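Local structure of UDP-N-acetylglucosamine pyrophosphorylase (3OC9) at residues A[35-41]-A[178-184]; A[170-174]-A[268-272]; A[7-12]-A[255-259]; A[212-217]-A[326-332]. The protein probably catalyses the transfer of the uridylyl group of UTP to N-acetylglucosamine 1-phosphate, giving UDP-N-acetylglucosamine and diphosphate. The contacts are given in a common frame with arbitrary orientation. Numbering follows the deposited sequence.

Three of the four contacts reach one mixed sheet of a GT-A-type nucleotidyltransferase fold. Contact 1 pairs its central strands 36-41 and 180-184. Contact 2 packs two helices beside it, with its centre about 11 Å from that of contact 1; helix 169-176 is followed in the chain by strand 180-184, and Thr268 OG1 probably hydrogen-bonds Ile178 O. Contacts 3 and 4 lie at the other end, their centres about 14 Å apart and about 26 and 21 Å from the centre of contact 1, and meet where strands 258-261 and 209-215 are neighbours. Along the chain the segments run 3, 1, 2, 1, 4, 3, 2, 4, so distant parts of the sequence are interleaved in one sheet and the helices beside it.

Contact 1: A[35-41]-A[178-184]; sequences KTALITP and IKYSVAH. Unlike the reference sequence in segment 35-41: Pro41 (reference Leu).
Two parallel strands, 36-41 and 180-184, lie side by side in the Rossmann-like sheet of a GT-A fold, their axes 4.7 Å apart and crossing at -22°. The register is Thr36-Tyr180, Ala37-Ser181, Leu38-Val182 and Ile39-Ala183. Ala37 N donates to Tyr180 O (3.2 Å) and Val182 N to Ala37 O (3.1 Å); Ile39 N donates to Val182 O (2.9 Å) and His184 N to Ile39 O (3.2 Å). At the start, Lys35 O accepts from both Lys179 N (2.9 Å) and Tyr180 N (3.2 Å), consistent with the psi of -31° at Lys179. Thr36, Leu38 (chi1 t, chi2 p), Tyr180 (m) and Val182 (t) share one face, where helix 196-204 covers Thr36, Tyr180 and Val182. Small Ala37, Ser181 (m) and Ala183 share the other with Ile39 (m, t), leaving room for Met173 of helix 169-176 against Ser181; Ile39 CD1 reaches Ser181 CB (3.8 Å), and Ile39 CB lies 4.1 Å from Ala183 CB. Strand 36-41 leads into a glycine-rich loop that, as in relatives, probably binds the nucleotide. His184 (p, chi2 78°) hydrogen-bonds Asp193 through NE2, and Thr40 CG2 makes a CH-pi contact 3.8 Å from the centroid of the His184 ring.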
# COMPACT_ATOMS: atom_id res chain seq x y z
N LYS A 35 -20.22 1.37 1.44
CA LYS A 35 -19.81 0.06 1.97
C LYS A 35 -18.29 -0.22 1.87
O LYS A 35 -17.88 -1.36 2.08
CB LYS A 35 -20.61 -1.07 1.30
CG LYS A 35 -22.14 -1.01 1.60
CD LYS A 35 -22.88 -2.19 0.94
CE LYS A 35 -24.37 -2.19 1.28
NZ LYS A 35 -24.99 -3.50 0.94
N THR A 36 -17.48 0.81 1.57
CA THR A 36 -16.00 0.63 1.38
C THR A 36 -15.13 1.60 2.20
O THR A 36 -15.60 2.68 2.59
CB THR A 36 -15.57 0.75 -0.14
OG1 THR A 36 -15.64 2.12 -0.59
CG2 THR A 36 -16.40 -0.17 -1.05
N ALA A 37 -13.86 1.23 2.43
CA ALA A 37 -12.88 2.08 3.14
C ALA A 37 -11.43 1.84 2.68
O ALA A 37 -11.13 0.76 2.11
CB ALA A 37 -12.97 1.84 4.69
N LEU A 38 -10.55 2.82 2.95
CA LEU A 38 -9.09 2.71 2.71
C LEU A 38 -8.33 2.65 4.06
O LEU A 38 -8.69 3.38 5.00
CB LEU A 38 -8.57 3.93 1.90
CG LEU A 38 -7.09 3.91 1.50
CD1 LEU A 38 -6.80 2.78 0.45
CD2 LEU A 38 -6.54 5.26 0.91
N ILE A 39 -7.30 1.79 4.16
CA ILE A 39 -6.43 1.70 5.36
C ILE A 39 -4.96 1.87 4.94
O ILE A 39 -4.49 1.11 4.10
CB ILE A 39 -6.58 0.33 6.12
CG1 ILE A 39 -8.03 0.11 6.62
CG2 ILE A 39 -5.55 0.29 7.31
CD1 ILE A 39 -8.33 -1.33 7.14
N THR A 40 -4.25 2.87 5.49
CA THR A 40 -2.79 3.01 5.20
C THR A 40 -1.94 3.39 6.43
O THR A 40 -2.46 3.95 7.39
CB THR A 40 -2.48 4.04 4.07
OG1 THR A 40 -2.91 5.32 4.48
CG2 THR A 40 -3.17 3.68 2.70
N PRO A 41 -0.62 3.12 6.40
CA PRO A 41 0.26 3.76 7.41
C PRO A 41 0.76 5.15 6.99
O PRO A 41 0.88 5.44 5.79
CB PRO A 41 1.43 2.79 7.51
CG PRO A 41 1.49 2.09 6.13
CD PRO A 41 0.15 2.30 5.43
N ILE A 178 -19.89 -0.34 6.55
CA ILE A 178 -18.66 -0.69 5.81
C ILE A 178 -18.40 -2.21 5.81
O ILE A 178 -18.32 -2.85 6.89
CB ILE A 178 -17.44 0.10 6.33
CG1 ILE A 178 -17.63 1.61 6.06
CG2 ILE A 178 -16.09 -0.45 5.71
CD1 ILE A 178 -16.62 2.52 6.79
N LYS A 179 -18.30 -2.79 4.61
CA LYS A 179 -18.17 -4.25 4.42
C LYS A 179 -16.78 -4.70 3.92
O LYS A 179 -16.37 -5.84 4.21
CB LYS A 179 -19.24 -4.77 3.46
CG LYS A 179 -20.72 -4.55 3.88
CD LYS A 179 -21.09 -5.41 5.10
CE LYS A 179 -22.57 -5.31 5.45
NZ LYS A 179 -22.96 -6.49 6.28
N TYR A 180 -16.11 -3.85 3.14
CA TYR A 180 -14.79 -4.20 2.54
C TYR A 180 -13.77 -3.05 2.66
O TYR A 180 -14.13 -1.91 2.40
CB TYR A 180 -14.95 -4.55 1.04
CG TYR A 180 -15.83 -5.76 0.76
CD1 TYR A 180 -15.39 -7.05 1.06
CD2 TYR A 180 -17.11 -5.61 0.18
CE1 TYR A 180 -16.20 -8.18 0.80
CE2 TYR A 180 -17.93 -6.75 -0.08
CZ TYR A 180 -17.45 -8.02 0.23
OH TYR A 180 -18.22 -9.16 -0.01
N SER A 181 -12.52 -3.36 3.05
CA SER A 181 -11.44 -2.34 3.21
C SER A 181 -10.19 -2.78 2.42
O SER A 181 -9.82 -3.97 2.43
CB SER A 181 -11.07 -2.13 4.70
OG SER A 181 -12.18 -1.70 5.51
N VAL A 182 -9.55 -1.84 1.71
CA VAL A 182 -8.24 -2.12 1.05
C VAL A 182 -7.09 -1.52 1.88
O VAL A 182 -7.07 -0.28 2.13
CB VAL A 182 -8.18 -1.57 -0.41
CG1 VAL A 182 -6.83 -1.88 -1.06
CG2 VAL A 182 -9.31 -2.13 -1.26
N ALA A 183 -6.15 -2.38 2.31
CA ALA A 183 -4.95 -1.97 3.07
C ALA A 183 -3.68 -2.03 2.21
O ALA A 183 -3.37 -3.08 1.64
CB ALA A 183 -4.78 -2.87 4.34
N HIS A 184 -2.95 -0.91 2.11
CA HIS A 184 -1.68 -0.95 1.35
C HIS A 184 -0.53 -0.13 1.94
O HIS A 184 -0.75 0.62 2.86
CB HIS A 184 -1.94 -0.58 -0.11
CG HIS A 184 -2.29 0.86 -0.36
ND1 HIS A 184 -1.35 1.87 -0.37
CD2 HIS A 184 -3.45 1.43 -0.75
CE1 HIS A 184 -1.93 3.01 -0.70
NE2 HIS A 184 -3.21 2.77 -0.95

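Contact 2: A[170-174]-A[268-272]; sequences LEFMN and TSFLE
Helical turns 170-174 and 268-272 run almost antiparallel, their short axes 10.8 Å apart at closest and crossing at -157°, so that Leu170 lies opposite Glu272 (CA-CA 7.2 Å) and Met173 opposite Thr268 (CA-CA 7.6 Å). The pair belongs to the helical layer beside the sheet of the GT-A fold: Met173 also touches Phe97 of strand 95-100, and helix 160-166 completes the packing round Leu170 and Leu271. Leu170 (m, t) and Leu271 (m, t) fill the interface, with Leu170 CD2 4.0 Å from Leu271 CB. Unbranched, flexible Met173 (m, t, t) extends along the helix gap to place CE 4.3 Å from Leu271 CD1. Thr268 (m) suits a place between helix and strand: its CG2 packs 4.3 Å from Met173 CB, and its OG1 hydrogen-bonds Ile178 O. Polar residues close the solvent-facing side. Asn174 (m) is bridged by water 1, which donates to its OD1 (2.9 Å) and to Glu272 OE1 (2.6 Å), and Asn174 ND2 donates directly to Glu272 OE2 at 2.9 Å.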
# COMPACT_ATOMS: atom_id res chain seq x y z
N LEU A 170 -13.56 -0.85 14.46
CA LEU A 170 -14.45 -1.95 14.05
C LEU A 170 -15.93 -1.65 14.39
O LEU A 170 -16.83 -1.92 13.58
CB LEU A 170 -13.99 -3.33 14.57
CG LEU A 170 -12.54 -3.77 14.25
CD1 LEU A 170 -12.28 -5.19 14.77
CD2 LEU A 170 -12.25 -3.70 12.75
N GLU A 171 -16.17 -1.07 15.58
CA GLU A 171 -17.53 -0.62 15.96
C GLU A 171 -18.06 0.45 14.98
O GLU A 171 -19.21 0.38 14.55
CB GLU A 171 -17.56 -0.11 17.41
CG GLU A 171 -17.53 -1.24 18.45
CD GLU A 171 -17.75 -0.76 19.88
OE1 GLU A 171 -18.15 0.40 20.10
OE2 GLU A 171 -17.53 -1.58 20.80
N PHE A 172 -17.19 1.41 14.62
CA PHE A 172 -17.53 2.49 13.66
C PHE A 172 -17.86 1.91 12.26
O PHE A 172 -18.85 2.34 11.61
CB PHE A 172 -16.37 3.50 13.58
CG PHE A 172 -16.62 4.70 12.67
CD1 PHE A 172 -17.36 5.79 13.11
CD2 PHE A 172 -16.04 4.75 11.39
CE1 PHE A 172 -17.57 6.91 12.27
CE2 PHE A 172 -16.24 5.86 10.54
CZ PHE A 172 -17.00 6.94 10.98
N MET A 173 -17.06 0.95 11.79
CA MET A 173 -17.38 0.28 10.51
C MET A 173 -18.80 -0.36 10.49
O MET A 173 -19.54 -0.19 9.51
CB MET A 173 -16.31 -0.77 10.12
CG MET A 173 -14.95 -0.18 9.71
SD MET A 173 -13.71 -1.52 9.53
CE MET A 173 -12.33 -0.65 8.76
N ASN A 174 -19.16 -1.08 11.55
CA ASN A 174 -20.51 -1.68 11.63
C ASN A 174 -21.62 -0.62 11.63
O ASN A 174 -22.64 -0.78 10.95
CB ASN A 174 -20.62 -2.65 12.83
CG ASN A 174 -19.78 -3.93 12.64
OD1 ASN A 174 -19.66 -4.46 11.53
ND2 ASN A 174 -19.20 -4.43 13.73
N THR A 268 -15.13 -7.10 6.69
CA THR A 268 -15.22 -6.58 8.07
C THR A 268 -15.32 -7.75 9.07
O THR A 268 -14.68 -7.72 10.14
CB THR A 268 -16.39 -5.54 8.21
OG1 THR A 268 -16.15 -4.43 7.33
CG2 THR A 268 -16.49 -5.01 9.65
N SER A 269 -16.07 -8.79 8.70
CA SER A 269 -16.17 -10.00 9.53
C SER A 269 -14.80 -10.65 9.73
O SER A 269 -14.49 -11.15 10.84
CB SER A 269 -17.16 -11.00 8.91
OG SER A 269 -17.28 -12.16 9.72
N PHE A 270 -13.96 -10.65 8.68
CA PHE A 270 -12.60 -11.21 8.83
C PHE A 270 -11.72 -10.35 9.76
O PHE A 270 -11.00 -10.90 10.61
CB PHE A 270 -11.87 -11.50 7.47
CG PHE A 270 -10.48 -12.09 7.67
CD1 PHE A 270 -9.35 -11.28 7.59
CD2 PHE A 270 -10.31 -13.44 8.03
CE1 PHE A 270 -8.06 -11.81 7.84
CE2 PHE A 270 -9.03 -13.98 8.27
CZ PHE A 270 -7.91 -13.17 8.17
N LEU A 271 -11.79 -9.02 9.63
CA LEU A 271 -11.06 -8.11 10.53
C LEU A 271 -11.45 -8.35 12.01
O LEU A 271 -10.60 -8.28 12.90
CB LEU A 271 -11.27 -6.63 10.15
CG LEU A 271 -10.67 -6.15 8.80
CD1 LEU A 271 -11.07 -4.71 8.53
CD2 LEU A 271 -9.15 -6.31 8.74
N GLU A 272 -12.73 -8.65 12.26
CA GLU A 272 -13.18 -9.00 13.63
C GLU A 272 -12.49 -10.27 14.17
O GLU A 272 -12.06 -10.28 15.35
CB GLU A 272 -14.72 -9.07 13.72
CG GLU A 272 -15.39 -7.69 13.53
CD GLU A 272 -16.91 -7.72 13.37
OE1 GLU A 272 -17.45 -8.59 12.64
OE2 GLU A 272 -17.58 -6.84 13.96
O HOH W 1 -19.27 -7.34 11.20

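Contact 3: A[7-12]-A[255-259]; sequences YQPVDI and IYNCG
The phenol ring of Tyr256 (chi1 m, chi2 -92°) reaches against the backbone of Tyr7, Gln8 and Pro9, bringing its OH 3.3 Å from Tyr7 O and 3.6 Å from Pro9 N, with Gln8 O near the ring edge. A long, flat aromatic suits this place, since it fills the space beside a backbone extended from Tyr7 to Ile12, all psi values between 114° and 158°. End to end, the CA traces 7 to 12 and 255 to 258 point 62° apart, with Pro9 and Tyr256 the nearest pair (CA-CA 5.9 Å). Pro9, whose ring favours the extended course, also sets CG 3.9 Å from Ile255 CG2. Further along, Ile12 (m, t) points inward, and its CG1 lies 3.7 Å from SG of buried Cys258 (m). Between these apolar contacts water 2 joins the two backbones, accepting from Val10 N (3.1 Å) and donating to Ile255 O (2.9 Å), while water 3 donates to Val10 O (2.9 Å) and to side-chain OD1 of Asn257 (chi1 p; 2.8 Å). Gln8 is also backbone-bonded to Lys228, and Val10 touches Ile324 of strand 322-326. The result is an extended N-terminal arm laid across the entry to strand 258-261, in the mixed sheet of the GT-A-type domain.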
# COMPACT_ATOMS: atom_id res chain seq x y z
N TYR A 7 4.77 -28.29 1.59
CA TYR A 7 4.24 -27.17 0.79
C TYR A 7 3.69 -27.62 -0.58
O TYR A 7 4.23 -28.55 -1.22
CB TYR A 7 5.29 -26.05 0.61
CG TYR A 7 5.70 -25.28 1.86
CD1 TYR A 7 4.78 -24.97 2.86
CD2 TYR A 7 7.02 -24.85 2.02
CE1 TYR A 7 5.16 -24.25 4.01
CE2 TYR A 7 7.42 -24.13 3.16
CZ TYR A 7 6.48 -23.84 4.15
OH TYR A 7 6.86 -23.13 5.27
N GLN A 8 2.60 -26.98 -1.02
CA GLN A 8 2.02 -27.17 -2.35
C GLN A 8 1.86 -25.81 -3.08
O GLN A 8 1.73 -24.78 -2.41
CB GLN A 8 0.67 -27.88 -2.26
CG GLN A 8 0.72 -29.27 -1.57
CD GLN A 8 1.38 -30.35 -2.43
OE1 GLN A 8 1.14 -30.44 -3.63
NE2 GLN A 8 2.20 -31.19 -1.79
N PRO A 9 1.88 -25.81 -4.44
CA PRO A 9 1.71 -24.55 -5.22
C PRO A 9 0.33 -23.90 -5.05
O PRO A 9 -0.65 -24.58 -4.69
CB PRO A 9 1.88 -25.01 -6.68
CG PRO A 9 2.50 -26.37 -6.62
CD PRO A 9 2.04 -26.98 -5.33
N VAL A 10 0.26 -22.60 -5.33
CA VAL A 10 -0.97 -21.79 -5.25
C VAL A 10 -1.40 -21.37 -6.68
O VAL A 10 -0.57 -20.82 -7.42
CB VAL A 10 -0.72 -20.50 -4.38
CG1 VAL A 10 -1.95 -19.57 -4.38
CG2 VAL A 10 -0.34 -20.88 -2.93
N ASP A 11 -2.67 -21.59 -7.06
CA ASP A 11 -3.20 -21.15 -8.38
C ASP A 11 -3.63 -19.66 -8.36
O ASP A 11 -4.25 -19.20 -7.38
CB ASP A 11 -4.41 -21.98 -8.82
CG ASP A 11 -4.13 -23.48 -8.92
OD1 ASP A 11 -3.11 -23.88 -9.53
OD2 ASP A 11 -4.94 -24.25 -8.38
N ILE A 12 -3.34 -18.95 -9.45
CA ILE A 12 -3.77 -17.54 -9.64
C ILE A 12 -5.23 -17.57 -10.08
O ILE A 12 -5.55 -18.11 -11.15
CB ILE A 12 -2.87 -16.80 -10.70
CG1 ILE A 12 -1.39 -16.76 -10.23
CG2 ILE A 12 -3.43 -15.37 -11.05
CD1 ILE A 12 -0.36 -16.28 -11.31
N ILE A 255 7.29 -22.46 -10.51
CA ILE A 255 6.21 -23.23 -9.87
C ILE A 255 5.51 -22.39 -8.79
O ILE A 255 4.27 -22.34 -8.70
CB ILE A 255 6.80 -24.51 -9.21
CG1 ILE A 255 7.37 -25.44 -10.28
CG2 ILE A 255 5.75 -25.26 -8.37
CD1 ILE A 255 6.32 -26.16 -11.04
N TYR A 256 6.34 -21.76 -7.95
CA TYR A 256 5.90 -20.80 -6.92
C TYR A 256 6.13 -19.36 -7.41
O TYR A 256 7.16 -18.73 -7.13
CB TYR A 256 6.62 -21.07 -5.59
CG TYR A 256 6.28 -22.43 -4.98
CD1 TYR A 256 5.23 -22.55 -4.05
CD2 TYR A 256 6.98 -23.59 -5.33
CE1 TYR A 256 4.89 -23.81 -3.49
CE2 TYR A 256 6.65 -24.84 -4.78
CZ TYR A 256 5.61 -24.94 -3.86
OH TYR A 256 5.29 -26.18 -3.32
N ASN A 257 5.15 -18.85 -8.17
CA ASN A 257 5.28 -17.58 -8.91
C ASN A 257 4.44 -16.40 -8.38
O ASN A 257 4.41 -15.33 -9.00
CB ASN A 257 5.01 -17.80 -10.42
CG ASN A 257 3.55 -18.19 -10.73
OD1 ASN A 257 2.76 -18.53 -9.83
ND2 ASN A 257 3.19 -18.13 -12.02
N CYS A 258 3.79 -16.59 -7.23
CA CYS A 258 2.88 -15.54 -6.69
C CYS A 258 3.63 -14.54 -5.77
O CYS A 258 3.72 -14.75 -4.55
CB CYS A 258 1.69 -16.20 -5.95
SG CYS A 258 0.50 -17.11 -7.04
N GLY A 259 4.16 -13.46 -6.36
CA GLY A 259 4.88 -12.43 -5.59
C GLY A 259 3.96 -11.51 -4.78
O GLY A 259 3.19 -10.74 -5.36
O HOH W 2 2.31 -21.01 -6.98
O HOH W 3 0.55 -20.22 -10.00

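Contact 4: A[212-217]-A[326-332]; sequences KIVKKG and EIQRFIE
A buried salt bridge is the strongest link here: Lys212 NZ lies 2.8 Å from Glu332 OE2, with a weak hydrogen bond to Glu332 OE1 at 3.4 Å. Water 4 accepts from Lys212 NZ (2.9 Å) and donates to Glu332 OE1 (2.9 Å), while Asp195 also pairs with the same amine and Lys192 N bonds Glu332 OE1. A lysine with chi2 to chi4 all t suits this place, its extended side chain carrying the amine past Ile327 to Glu332. Segment 212-217 carries the end of strand 209-215, which pairs in parallel with strand 322-326 in the mixed sheet of the GT-A-type domain: Ile213 matches Glu326 (CA-CA 5.1 Å), and Ile327 N donates to Ile213 O (3.0 Å, 176°). Segment 326-332 then leaves the sheet and, with Gln328 at the N-cap, turns into helix 329-332. Arg329 (m, t, t) folds back so that NH2 donates to Lys215 O (3.0 Å); Glu221 holds its NH1, and Val214 CG2 lies over one face of the guanidinium. Beta-branched Val214 (m) and Ile327 (p, t) fill the angle between strand and helix, CG1 to CG1 3.9 Å, and Ile327 CG2 rests 3.8 Å from Lys212 CE. Between the diverging backbones, water 5 accepts from Lys215 N (3.1 Å) and donates to Ile327 O and Glu326 OE2, 2.9 Å each.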
# COMPACT_ATOMS: atom_id res chain seq x y z
N LYS A 212 -3.49 -9.17 -3.93
CA LYS A 212 -2.87 -8.79 -5.24
C LYS A 212 -1.41 -9.31 -5.35
O LYS A 212 -0.64 -9.22 -4.39
CB LYS A 212 -2.96 -7.25 -5.51
CG LYS A 212 -4.35 -6.83 -6.13
CD LYS A 212 -4.53 -5.30 -6.26
CE LYS A 212 -5.68 -4.92 -7.24
NZ LYS A 212 -5.83 -3.40 -7.39
N ILE A 213 -1.06 -9.87 -6.52
CA ILE A 213 0.28 -10.44 -6.75
C ILE A 213 0.87 -9.97 -8.09
O ILE A 213 0.12 -9.58 -9.01
CB ILE A 213 0.34 -12.03 -6.63
CG1 ILE A 213 -0.46 -12.76 -7.74
CG2 ILE A 213 -0.15 -12.49 -5.22
CD1 ILE A 213 0.33 -12.99 -9.12
N VAL A 214 2.20 -10.02 -8.18
CA VAL A 214 2.91 -9.92 -9.47
C VAL A 214 3.57 -11.28 -9.78
O VAL A 214 4.11 -11.94 -8.88
CB VAL A 214 3.97 -8.75 -9.50
CG1 VAL A 214 3.28 -7.38 -9.43
CG2 VAL A 214 5.07 -8.90 -8.35
N LYS A 215 3.54 -11.71 -11.05
CA LYS A 215 4.28 -12.92 -11.45
C LYS A 215 5.81 -12.78 -11.31
O LYS A 215 6.42 -11.86 -11.91
CB LYS A 215 3.96 -13.26 -12.91
CG LYS A 215 2.65 -13.96 -13.14
CD LYS A 215 2.66 -14.48 -14.61
CE LYS A 215 1.51 -15.38 -14.91
NZ LYS A 215 1.41 -15.64 -16.40
N LYS A 216 6.44 -13.66 -10.51
CA LYS A 216 7.90 -13.58 -10.19
C LYS A 216 8.75 -13.54 -11.48
O LYS A 216 8.54 -14.35 -12.37
CB LYS A 216 8.32 -14.76 -9.30
CG LYS A 216 9.83 -14.81 -8.91
CD LYS A 216 10.10 -15.80 -7.75
CE LYS A 216 11.60 -16.07 -7.58
NZ LYS A 216 11.83 -16.79 -6.27
N GLY A 217 9.68 -12.59 -11.55
CA GLY A 217 10.47 -12.33 -12.78
C GLY A 217 11.79 -13.07 -12.96
O GLY A 217 12.19 -13.36 -14.11
N GLU A 326 -4.10 -11.22 -10.08
CA GLU A 326 -2.85 -10.77 -10.76
C GLU A 326 -2.91 -9.31 -11.26
O GLU A 326 -3.87 -8.92 -11.95
CB GLU A 326 -2.52 -11.69 -11.98
CG GLU A 326 -1.16 -11.31 -12.67
CD GLU A 326 -0.87 -12.04 -14.01
OE1 GLU A 326 -1.72 -12.85 -14.48
OE2 GLU A 326 0.22 -11.80 -14.58
N ILE A 327 -1.88 -8.50 -10.94
CA ILE A 327 -1.71 -7.15 -11.53
C ILE A 327 -0.48 -7.07 -12.46
O ILE A 327 0.46 -7.85 -12.32
CB ILE A 327 -1.62 -6.02 -10.44
CG1 ILE A 327 -0.41 -6.27 -9.51
CG2 ILE A 327 -2.95 -6.00 -9.64
CD1 ILE A 327 0.12 -5.00 -8.78
N GLN A 328 -0.49 -6.12 -13.40
CA GLN A 328 0.68 -5.85 -14.25
C GLN A 328 1.58 -4.80 -13.58
O GLN A 328 1.07 -3.81 -13.07
CB GLN A 328 0.23 -5.33 -15.61
CG GLN A 328 -0.57 -6.35 -16.43
CD GLN A 328 0.18 -7.66 -16.61
OE1 GLN A 328 1.25 -7.70 -17.22
NE2 GLN A 328 -0.37 -8.75 -16.06
N ARG A 329 2.90 -5.02 -13.60
CA ARG A 329 3.82 -4.05 -12.96
C ARG A 329 3.67 -2.68 -13.65
O ARG A 329 3.74 -1.64 -12.99
CB ARG A 329 5.30 -4.52 -13.02
CG ARG A 329 5.57 -5.87 -12.31
CD ARG A 329 7.03 -6.38 -12.48
NE ARG A 329 7.17 -7.79 -12.08
CZ ARG A 329 7.84 -8.23 -11.03
NH1 ARG A 329 8.49 -7.38 -10.24
NH2 ARG A 329 7.88 -9.53 -10.77
N PHE A 330 3.45 -2.69 -14.97
CA PHE A 330 3.39 -1.44 -15.75
C PHE A 330 2.19 -0.54 -15.32
O PHE A 330 2.22 0.69 -15.44
CB PHE A 330 3.38 -1.78 -17.25
CG PHE A 330 3.22 -0.60 -18.17
CD1 PHE A 330 4.34 0.04 -18.70
CD2 PHE A 330 1.95 -0.16 -18.55
CE1 PHE A 330 4.21 1.14 -19.56
CE2 PHE A 330 1.80 0.94 -19.41
CZ PHE A 330 2.93 1.59 -19.92
N ILE A 331 1.14 -1.19 -14.81
CA ILE A 331 -0.09 -0.51 -14.41
C ILE A 331 -0.09 -0.10 -12.91
O ILE A 331 -0.52 1.02 -12.57
CB ILE A 331 -1.35 -1.43 -14.69
CG1 ILE A 331 -1.43 -1.87 -16.17
CG2 ILE A 331 -2.67 -0.82 -14.14
CD1 ILE A 331 -1.90 -0.78 -17.17
N GLU A 332 0.36 -0.98 -12.01
CA GLU A 332 0.15 -0.74 -10.55
C GLU A 332 1.35 -1.07 -9.62
O GLU A 332 1.14 -1.35 -8.43
CB GLU A 332 -1.17 -1.40 -10.04
CG GLU A 332 -1.80 -0.74 -8.76
CD GLU A 332 -3.05 -1.43 -8.18
OE1 GLU A 332 -3.51 -0.98 -7.09
OE2 GLU A 332 -3.57 -2.42 -8.75
O HOH W 4 -5.85 -1.27 -5.38
O HOH W 5 2.08 -10.07 -13.22
O HOH W 6 5.67 -9.57 -13.54